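Local coordinates for protein E3 homolog (Yaba-like disease virus, PDB 1SFU), which binds left-handed Z-form nucleic acid through its N-terminal Zalpha domain and is thought to let the virus evade antiviral responses triggered by double-stranded RNA, at residues I13-K18 against Q49-L53; L24-T30 against P67-K71. All blocks are in the same frame, centred on the assembly; numbering follows the deposited sequence.

Both contacts belong to the winged helix-turn-helix fold of the Zalpha domain, and their centres lie about 14 Å apart. Contact 1 is buried and joins two helices, 11-22 and 43-55, through apolar branches and one glutamine amide. Contact 2 lies at the surface, where the short strand 29-30 and the turn before it meet strand 68-71 of the wing; backbone hydrogen bonds, a lysine ammonium and a water do much of the work there. Helix 43-55 links the two, since Leu50 O comes within 3.3 Å of Trp69 CZ3. Both reach the Z-DNA, through Tyr51 of contact 1 and Pro67 of contact 2.

Contact 1 of 2, residues I13-K18 against Q49-L53; sequences IFSLVK and QLYKL. With nucleotides of chain A.
Helices 13-18 and 49-53 cross at -70°, their segment axes approaching to 9.7 Å, and Phe14 and Gln49 bring the backbones closest, CA to CA 5.2 Å. This is the helical core of the winged helix-turn-helix Zalpha domain, with the recognition helix 43-55 packed on helix 11-22. Gln49 is bent at chi2 (-42°), which turns its amide oxygen to the edge of the Phe14 ring, near the ring plane, OE1 lying 3.1 Å from Phe14 CB, while the amide and ring planes stand 83° apart. The far end of the ring meets Leu53, Phe14 CZ lying 3.7 Å from Leu53 CD1. The same methyl meets the extended aliphatic chain of Lys18, the two side chains crossing at about a right angle, and the other branch, CD2, reaches Lys18 CA at 3.9 Å. Val17 divides its branches: CG2 faces Gln49 CB, whereas CG1, anti to the backbone N, touches Leu50 CD2 at 3.7 Å. From the next position of the recognition helix, Tyr51 turns to the Z-DNA and packs edge-to-face with Trp69. C8 of DG5 in chain A sits 3.3 Å above the centre of the Tyr51 ring, and Tyr51 OH donates a 2.6 Å hydrogen bond to OP1 of DC4 in chain A.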
loop_
_atom_site.group_PDB
_atom_site.type_symbol
_atom_site.label_atom_id
_atom_site.label_comp_id
_atom_site.label_asym_id
_atom_site.label_seq_id
_atom_site.Cartn_x
_atom_site.Cartn_y
_atom_site.Cartn_z
ATOM N N ILE C 13 -7.123 -4.542 19.372
ATOM C CA ILE C 13 -6.393 -3.383 18.872
ATOM C C ILE C 13 -7.450 -2.345 18.520
ATOM O O ILE C 13 -7.351 -1.177 18.898
ATOM C CB ILE C 13 -5.595 -3.733 17.606
ATOM C CG1 ILE C 13 -4.948 -5.114 17.766
ATOM C CG2 ILE C 13 -4.531 -2.671 17.364
ATOM C CD1 ILE C 13 -4.342 -5.666 16.487
ATOM N N PHE C 14 -8.467 -2.796 17.796
ATOM C CA PHE C 14 -9.575 -1.942 17.400
ATOM C C PHE C 14 -10.136 -1.256 18.648
ATOM O O PHE C 14 -10.341 -0.046 18.665
ATOM C CB PHE C 14 -10.663 -2.792 16.744
ATOM C CG PHE C 14 -11.888 -2.019 16.350
ATOM C CD1 PHE C 14 -11.948 -1.349 15.130
ATOM C CD2 PHE C 14 -12.989 -1.956 17.204
ATOM C CE1 PHE C 14 -13.087 -0.628 14.765
ATOM C CE2 PHE C 14 -14.124 -1.239 16.849
ATOM C CZ PHE C 14 -14.173 -0.575 15.625
ATOM N N SER C 15 -10.379 -2.039 19.696
ATOM C CA SER C 15 -10.918 -1.499 20.939
ATOM C C SER C 15 -9.970 -0.490 21.590
ATOM O O SER C 15 -10.407 0.537 22.103
ATOM C CB SER C 15 -11.224 -2.638 21.920
ATOM O OG SER C 15 -12.142 -3.561 21.350
ATOM N N LEU C 16 -8.673 -0.781 21.578
ATOM C CA LEU C 16 -7.713 0.137 22.177
ATOM C C LEU C 16 -7.692 1.461 21.417
ATOM O O LEU C 16 -7.639 2.532 22.019
ATOM C CB LEU C 16 -6.307 -0.467 22.170
ATOM C CG LEU C 16 -6.046 -1.685 23.055
ATOM C CD1 LEU C 16 -4.684 -2.279 22.714
ATOM C CD2 LEU C 16 -6.116 -1.272 24.521
ATOM N N VAL C 17 -7.734 1.384 20.090
ATOM C CA VAL C 17 -7.707 2.597 19.278
ATOM C C VAL C 17 -8.983 3.420 19.445
ATOM O O VAL C 17 -8.931 4.648 19.560
ATOM C CB VAL C 17 -7.519 2.267 17.775
ATOM C CG1 VAL C 17 -7.462 3.554 16.962
ATOM C CG2 VAL C 17 -6.255 1.464 17.576
ATOM N N LYS C 18 -10.130 2.748 19.447
ATOM C CA LYS C 18 -11.397 3.455 19.595
ATOM C C LYS C 18 -11.432 4.201 20.926
ATOM O O LYS C 18 -11.828 5.369 20.993
ATOM C CB LYS C 18 -12.569 2.474 19.501
ATOM C CG LYS C 18 -13.944 3.135 19.610
ATOM C CD LYS C 18 -15.050 2.139 19.280
ATOM C CE LYS C 18 -16.433 2.730 19.516
ATOM N NZ LYS C 18 -17.507 1.739 19.182
ATOM N N GLN C 49 -6.965 -0.396 11.878
ATOM C CA GLN C 49 -8.117 -0.118 12.728
ATOM C C GLN C 49 -8.689 1.289 12.528
ATOM O O GLN C 49 -9.910 1.477 12.531
ATOM C CB GLN C 49 -7.748 -0.330 14.197
ATOM C CG GLN C 49 -7.288 -1.751 14.499
ATOM C CD GLN C 49 -8.135 -2.802 13.788
ATOM O OE1 GLN C 49 -9.361 -2.805 13.889
ATOM N NE2 GLN C 49 -7.476 -3.701 13.065
ATOM N N LEU C 50 -7.813 2.274 12.351
ATOM C CA LEU C 50 -8.256 3.646 12.145
ATOM C C LEU C 50 -9.172 3.772 10.934
ATOM O O LEU C 50 -10.199 4.442 11.001
ATOM C CB LEU C 50 -7.058 4.581 11.981
ATOM C CG LEU C 50 -6.338 4.999 13.260
ATOM C CD1 LEU C 50 -5.077 5.774 12.902
ATOM C CD2 LEU C 50 -7.260 5.851 14.117
ATOM N N TYR C 51 -8.815 3.127 9.828
ATOM C CA TYR C 51 -9.662 3.211 8.644
ATOM C C TYR C 51 -10.962 2.432 8.817
ATOM O O TYR C 51 -11.986 2.814 8.266
ATOM C CB TYR C 51 -8.901 2.753 7.392
ATOM C CG TYR C 51 -7.894 3.787 6.935
ATOM C CD1 TYR C 51 -6.553 3.711 7.313
ATOM C CD2 TYR C 51 -8.302 4.878 6.176
ATOM C CE1 TYR C 51 -5.639 4.714 6.940
ATOM C CE2 TYR C 51 -7.410 5.880 5.800
ATOM C CZ TYR C 51 -6.084 5.797 6.182
ATOM O OH TYR C 51 -5.221 6.810 5.814
ATOM N N LYS C 52 -10.922 1.349 9.586
ATOM C CA LYS C 52 -12.131 0.564 9.846
ATOM C C LYS C 52 -13.042 1.411 10.740
ATOM O O LYS C 52 -14.260 1.450 10.566
ATOM C CB LYS C 52 -11.784 -0.746 10.562
ATOM C CG LYS C 52 -11.042 -1.776 9.715
ATOM C CD LYS C 52 -10.522 -2.926 10.592
ATOM C CE LYS C 52 -9.780 -3.993 9.796
ATOM N NZ LYS C 52 -10.700 -4.802 8.947
ATOM N N LEU C 53 -12.432 2.105 11.690
ATOM C CA LEU C 53 -13.167 2.950 12.610
ATOM C C LEU C 53 -13.812 4.125 11.870
ATOM O O LEU C 53 -14.896 4.583 12.240
ATOM C CB LEU C 53 -12.224 3.457 13.696
ATOM C CG LEU C 53 -12.829 4.114 14.932
ATOM C CD1 LEU C 53 -13.741 3.129 15.670
ATOM C CD2 LEU C 53 -11.692 4.571 15.840
ATOM P P DG A 5 -0.051 0.904 6.595
ATOM O OP1 DG A 5 0.287 1.970 7.563
ATOM O OP2 DG A 5 0.647 -0.408 6.662
ATOM O "O5'" DG A 5 -1.615 0.638 6.707
ATOM C "C5'" DG A 5 -2.248 -0.260 5.802
ATOM C "C4'" DG A 5 -3.746 -0.251 6.003
ATOM O "O4'" DG A 5 -4.243 1.087 5.783
ATOM C "C3'" DG A 5 -4.486 -1.137 5.011
ATOM O "O3'" DG A 5 -4.850 -2.351 5.672
ATOM C "C2'" DG A 5 -5.797 -0.397 4.790
ATOM C "C1'" DG A 5 -5.490 1.057 5.115
ATOM N N9 DG A 5 -5.392 1.955 3.966
ATOM C C8 DG A 5 -6.083 3.128 3.790
ATOM N N7 DG A 5 -5.758 3.756 2.692
ATOM C C5 DG A 5 -4.801 2.944 2.098
ATOM C C6 DG A 5 -4.074 3.120 0.889
ATOM O O6 DG A 5 -4.127 4.068 0.090
ATOM N N1 DG A 5 -3.208 2.054 0.652
ATOM C C2 DG A 5 -3.050 0.968 1.479
ATOM N N2 DG A 5 -2.154 0.049 1.076
ATOM N N3 DG A 5 -3.716 0.797 2.616
ATOM C C4 DG A 5 -4.570 1.818 2.860
ATOM P P DC A 4 -1.498 6.418 5.680
ATOM O OP1 DC A 4 -2.735 6.614 6.484
ATOM O OP2 DC A 4 -0.237 6.063 6.361
ATOM O "O5'" DC A 4 -1.759 5.350 4.528
ATOM C "C5'" DC A 4 -2.457 4.140 4.784
ATOM C "C4'" DC A 4 -1.651 2.959 4.291
ATOM O "O4'" DC A 4 -1.503 3.024 2.848
ATOM C "C3'" DC A 4 -0.234 2.866 4.862
ATOM O "O3'" DC A 4 0.109 1.498 5.115
ATOM C "C2'" DC A 4 0.634 3.378 3.728
ATOM C "C1'" DC A 4 -0.126 2.881 2.513
ATOM N N1 DC A 4 0.134 3.666 1.298
ATOM C C2 DC A 4 1.023 3.159 0.357
ATOM O O2 DC A 4 1.553 2.065 0.578
ATOM N N3 DC A 4 1.286 3.872 -0.767
ATOM C C4 DC A 4 0.693 5.053 -0.960
ATOM N N4 DC A 4 0.985 5.734 -2.084
ATOM C C5 DC A 4 -0.225 5.596 -0.013
ATOM C C6 DC A 4 -0.474 4.874 1.092
#

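Contact 2 of 2, residues L24-T30 against P67-K71; sequences LNTNDYT and PKWFK. With nucleotides of chain A.
Thr30 and Trp69 form an antiparallel hydrogen-bonded pair that joins the short, weakly bonded strand 29-30 to strand 68-71, the central strand of the three-stranded antiparallel sheet of this winged helix-turn-helix domain. Thr30 N donates to Trp69 O at 3.0 Å, and Trp69 N returns a bond to Thr30 O at 2.8 Å with an N-H...O angle of 167°. The other polar ties gather round the type I turn from Asn25 to Asp28 and the residue before it. Lys71, extended to CD and then bent at chi3 (61°), brings NZ to within 2.6 Å of the O of Leu24, just ahead of the turn, nearly in line with that carbonyl. Water 1 accepts from Lys71 N at 2.8 Å and lies within donating distance of both Asn25 O and Asp28 O, bridging strand and turn where direct backbone pairing has ended.

Aromatic and aliphatic packing occupies the sheet face bearing Tyr29 and Phe70. These two side chains run side by side in the same direction, their ring planes inclined obliquely at 44°. Tyr29 CB makes a CH-pi contact over the centre of the Phe70 ring, 3.6 Å from its centroid. In a second CH-pi contact Lys68 stretches its aliphatic chain across one face of the Tyr29 ring, CD lying 3.9 Å from the centroid and offset toward the rim. On the other sheet face the Trp69 indole packs onto Leu50 and Gln54 of helix 43-55. At the DNA end of the strand, Pro67 CD approaches O3' of DG3 in chain A to 3.4 Å.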
loop_
_atom_site.group_PDB
_atom_site.type_symbol
_atom_site.label_atom_id
_atom_site.label_comp_id
_atom_site.label_asym_id
_atom_site.label_seq_id
_atom_site.Cartn_x
_atom_site.Cartn_y
_atom_site.Cartn_z
ATOM N N LEU C 24 -10.260 11.952 22.951
ATOM C CA LEU C 24 -9.821 13.231 22.393
ATOM C C LEU C 24 -10.890 14.305 22.532
ATOM O O LEU C 24 -12.083 14.006 22.585
ATOM C CB LEU C 24 -9.494 13.089 20.902
ATOM C CG LEU C 24 -8.385 12.151 20.426
ATOM C CD1 LEU C 24 -8.521 11.940 18.927
ATOM C CD2 LEU C 24 -7.029 12.727 20.762
ATOM N N ASN C 25 -10.459 15.558 22.595
ATOM C CA ASN C 25 -11.402 16.660 22.662
ATOM C C ASN C 25 -11.803 16.893 21.215
ATOM O O ASN C 25 -10.984 16.740 20.306
ATOM C CB ASN C 25 -10.742 17.916 23.225
ATOM C CG ASN C 25 -10.266 17.731 24.648
ATOM O OD1 ASN C 25 -11.003 17.240 25.501
ATOM N ND2 ASN C 25 -9.029 18.132 24.915
ATOM N N THR C 26 -13.060 17.252 20.997
ATOM C CA THR C 26 -13.560 17.491 19.650
ATOM C C THR C 26 -12.582 18.311 18.820
ATOM O O THR C 26 -12.390 18.060 17.629
ATOM C CB THR C 26 -14.915 18.234 19.693
ATOM O OG1 THR C 26 -15.903 17.391 20.297
ATOM C CG2 THR C 26 -15.363 18.618 18.292
ATOM N N ASN C 27 -11.953 19.282 19.467
ATOM C CA ASN C 27 -11.025 20.175 18.791
ATOM C C ASN C 27 -9.625 19.616 18.553
ATOM O O ASN C 27 -8.851 20.191 17.793
ATOM C CB ASN C 27 -10.926 21.483 19.579
ATOM C CG ASN C 27 -10.122 22.536 18.854
ATOM O OD1 ASN C 27 -10.323 22.776 17.660
ATOM N ND2 ASN C 27 -9.209 23.182 19.571
ATOM N N ASP C 28 -9.301 18.493 19.182
ATOM C CA ASP C 28 -7.975 17.917 19.032
ATOM C C ASP C 28 -7.925 16.798 17.996
ATOM O O ASP C 28 -8.959 16.309 17.553
ATOM C CB ASP C 28 -7.485 17.406 20.388
ATOM C CG ASP C 28 -6.010 17.057 20.378
ATOM O OD1 ASP C 28 -5.241 17.776 19.701
ATOM O OD2 ASP C 28 -5.618 16.076 21.049
ATOM N N TYR C 29 -6.715 16.413 17.602
ATOM C CA TYR C 29 -6.525 15.339 16.628
ATOM C C TYR C 29 -5.263 14.565 16.957
ATOM O O TYR C 29 -4.427 15.031 17.731
ATOM C CB TYR C 29 -6.436 15.901 15.200
ATOM C CG TYR C 29 -5.260 16.824 14.928
ATOM C CD1 TYR C 29 -3.985 16.313 14.656
ATOM C CD2 TYR C 29 -5.424 18.212 14.930
ATOM C CE1 TYR C 29 -2.906 17.164 14.389
ATOM C CE2 TYR C 29 -4.351 19.069 14.667
ATOM C CZ TYR C 29 -3.100 18.538 14.398
ATOM O OH TYR C 29 -2.051 19.383 14.130
ATOM N N THR C 30 -5.130 13.376 16.386
ATOM C CA THR C 30 -3.939 12.570 16.625
ATOM C C THR C 30 -3.489 11.961 15.299
ATOM O O THR C 30 -4.085 12.242 14.258
ATOM C CB THR C 30 -4.209 11.460 17.688
ATOM O OG1 THR C 30 -2.970 10.847 18.068
ATOM C CG2 THR C 30 -5.142 10.403 17.148
ATOM N N PRO C 67 -1.806 11.706 7.587
ATOM C CA PRO C 67 -3.214 11.971 7.905
ATOM C C PRO C 67 -3.453 12.256 9.384
ATOM O O PRO C 67 -2.819 11.662 10.255
ATOM C CB PRO C 67 -3.918 10.696 7.452
ATOM C CG PRO C 67 -3.047 10.233 6.289
ATOM C CD PRO C 67 -1.658 10.444 6.837
ATOM N N LYS C 68 -4.367 13.181 9.656
ATOM C CA LYS C 68 -4.731 13.534 11.023
ATOM C C LYS C 68 -6.079 12.878 11.306
ATOM O O LYS C 68 -6.945 12.819 10.434
ATOM C CB LYS C 68 -4.824 15.055 11.164
ATOM C CG LYS C 68 -3.474 15.741 10.992
ATOM C CD LYS C 68 -3.590 17.257 10.823
ATOM C CE LYS C 68 -2.209 17.872 10.585
ATOM N NZ LYS C 68 -2.237 19.281 10.103
ATOM N N TRP C 69 -6.250 12.372 12.518
ATOM C CA TRP C 69 -7.484 11.701 12.880
ATOM C C TRP C 69 -8.241 12.416 13.997
ATOM O O TRP C 69 -7.700 12.634 15.092
ATOM C CB TRP C 69 -7.169 10.254 13.274
ATOM C CG TRP C 69 -6.539 9.478 12.150
ATOM C CD1 TRP C 69 -5.227 9.498 11.771
ATOM C CD2 TRP C 69 -7.211 8.613 11.224
ATOM N NE1 TRP C 69 -5.039 8.697 10.665
ATOM C CE2 TRP C 69 -6.241 8.144 10.309
ATOM C CE3 TRP C 69 -8.538 8.189 11.079
ATOM C CZ2 TRP C 69 -6.558 7.271 9.258
ATOM C CZ3 TRP C 69 -8.856 7.317 10.034
ATOM C CH2 TRP C 69 -7.869 6.870 9.139
ATOM N N PHE C 70 -9.488 12.780 13.695
ATOM C CA PHE C 70 -10.374 13.485 14.626
ATOM C C PHE C 70 -11.520 12.598 15.108
ATOM O O PHE C 70 -12.002 11.731 14.372
ATOM C CB PHE C 70 -11.027 14.705 13.957
ATOM C CG PHE C 70 -10.064 15.757 13.502
ATOM C CD1 PHE C 70 -9.261 15.554 12.382
ATOM C CD2 PHE C 70 -9.980 16.974 14.177
ATOM C CE1 PHE C 70 -8.388 16.548 11.938
ATOM C CE2 PHE C 70 -9.106 17.976 13.739
ATOM C CZ PHE C 70 -8.311 17.758 12.617
ATOM N N LYS C 71 -11.965 12.832 16.337
ATOM C CA LYS C 71 -13.096 12.093 16.879
ATOM C C LYS C 71 -14.320 12.696 16.189
ATOM O O LYS C 71 -14.363 13.900 15.966
ATOM C CB LYS C 71 -13.205 12.311 18.390
ATOM C CG LYS C 71 -14.461 11.713 19.003
ATOM C CD LYS C 71 -14.528 11.928 20.515
ATOM C CE LYS C 71 -14.556 13.407 20.871
ATOM N NZ LYS C 71 -14.693 13.620 22.340
ATOM P P DG A 3 4.303 8.994 6.413
ATOM O OP1 DG A 3 4.914 10.274 6.848
ATOM O OP2 DG A 3 4.080 7.907 7.388
ATOM O "O5'" DG A 3 2.939 9.359 5.674
ATOM C "C5'" DG A 3 2.009 8.336 5.343
ATOM C "C4'" DG A 3 0.836 8.914 4.591
ATOM O "O4'" DG A 3 1.326 9.667 3.467
ATOM C "C3'" DG A 3 -0.079 7.849 4.009
ATOM O "O3'" DG A 3 -1.227 7.770 4.862
ATOM C "C2'" DG A 3 -0.571 8.470 2.712
ATOM C "C1'" DG A 3 0.483 9.506 2.343
ATOM N N9 DG A 3 1.338 9.194 1.198
ATOM C C8 DG A 3 1.500 9.964 0.070
ATOM N N7 DG A 3 2.350 9.458 -0.780
ATOM C C5 DG A 3 2.777 8.279 -0.183
ATOM C C6 DG A 3 3.708 7.312 -0.638
ATOM O O6 DG A 3 4.358 7.311 -1.691
ATOM N N1 DG A 3 3.852 6.269 0.273
ATOM C C2 DG A 3 3.184 6.172 1.466
ATOM N N2 DG A 3 3.454 5.083 2.204
ATOM N N3 DG A 3 2.310 7.073 1.906
ATOM C C4 DG A 3 2.156 8.092 1.034
HETATM O O HOH W 1 -11.139 14.962 17.982
#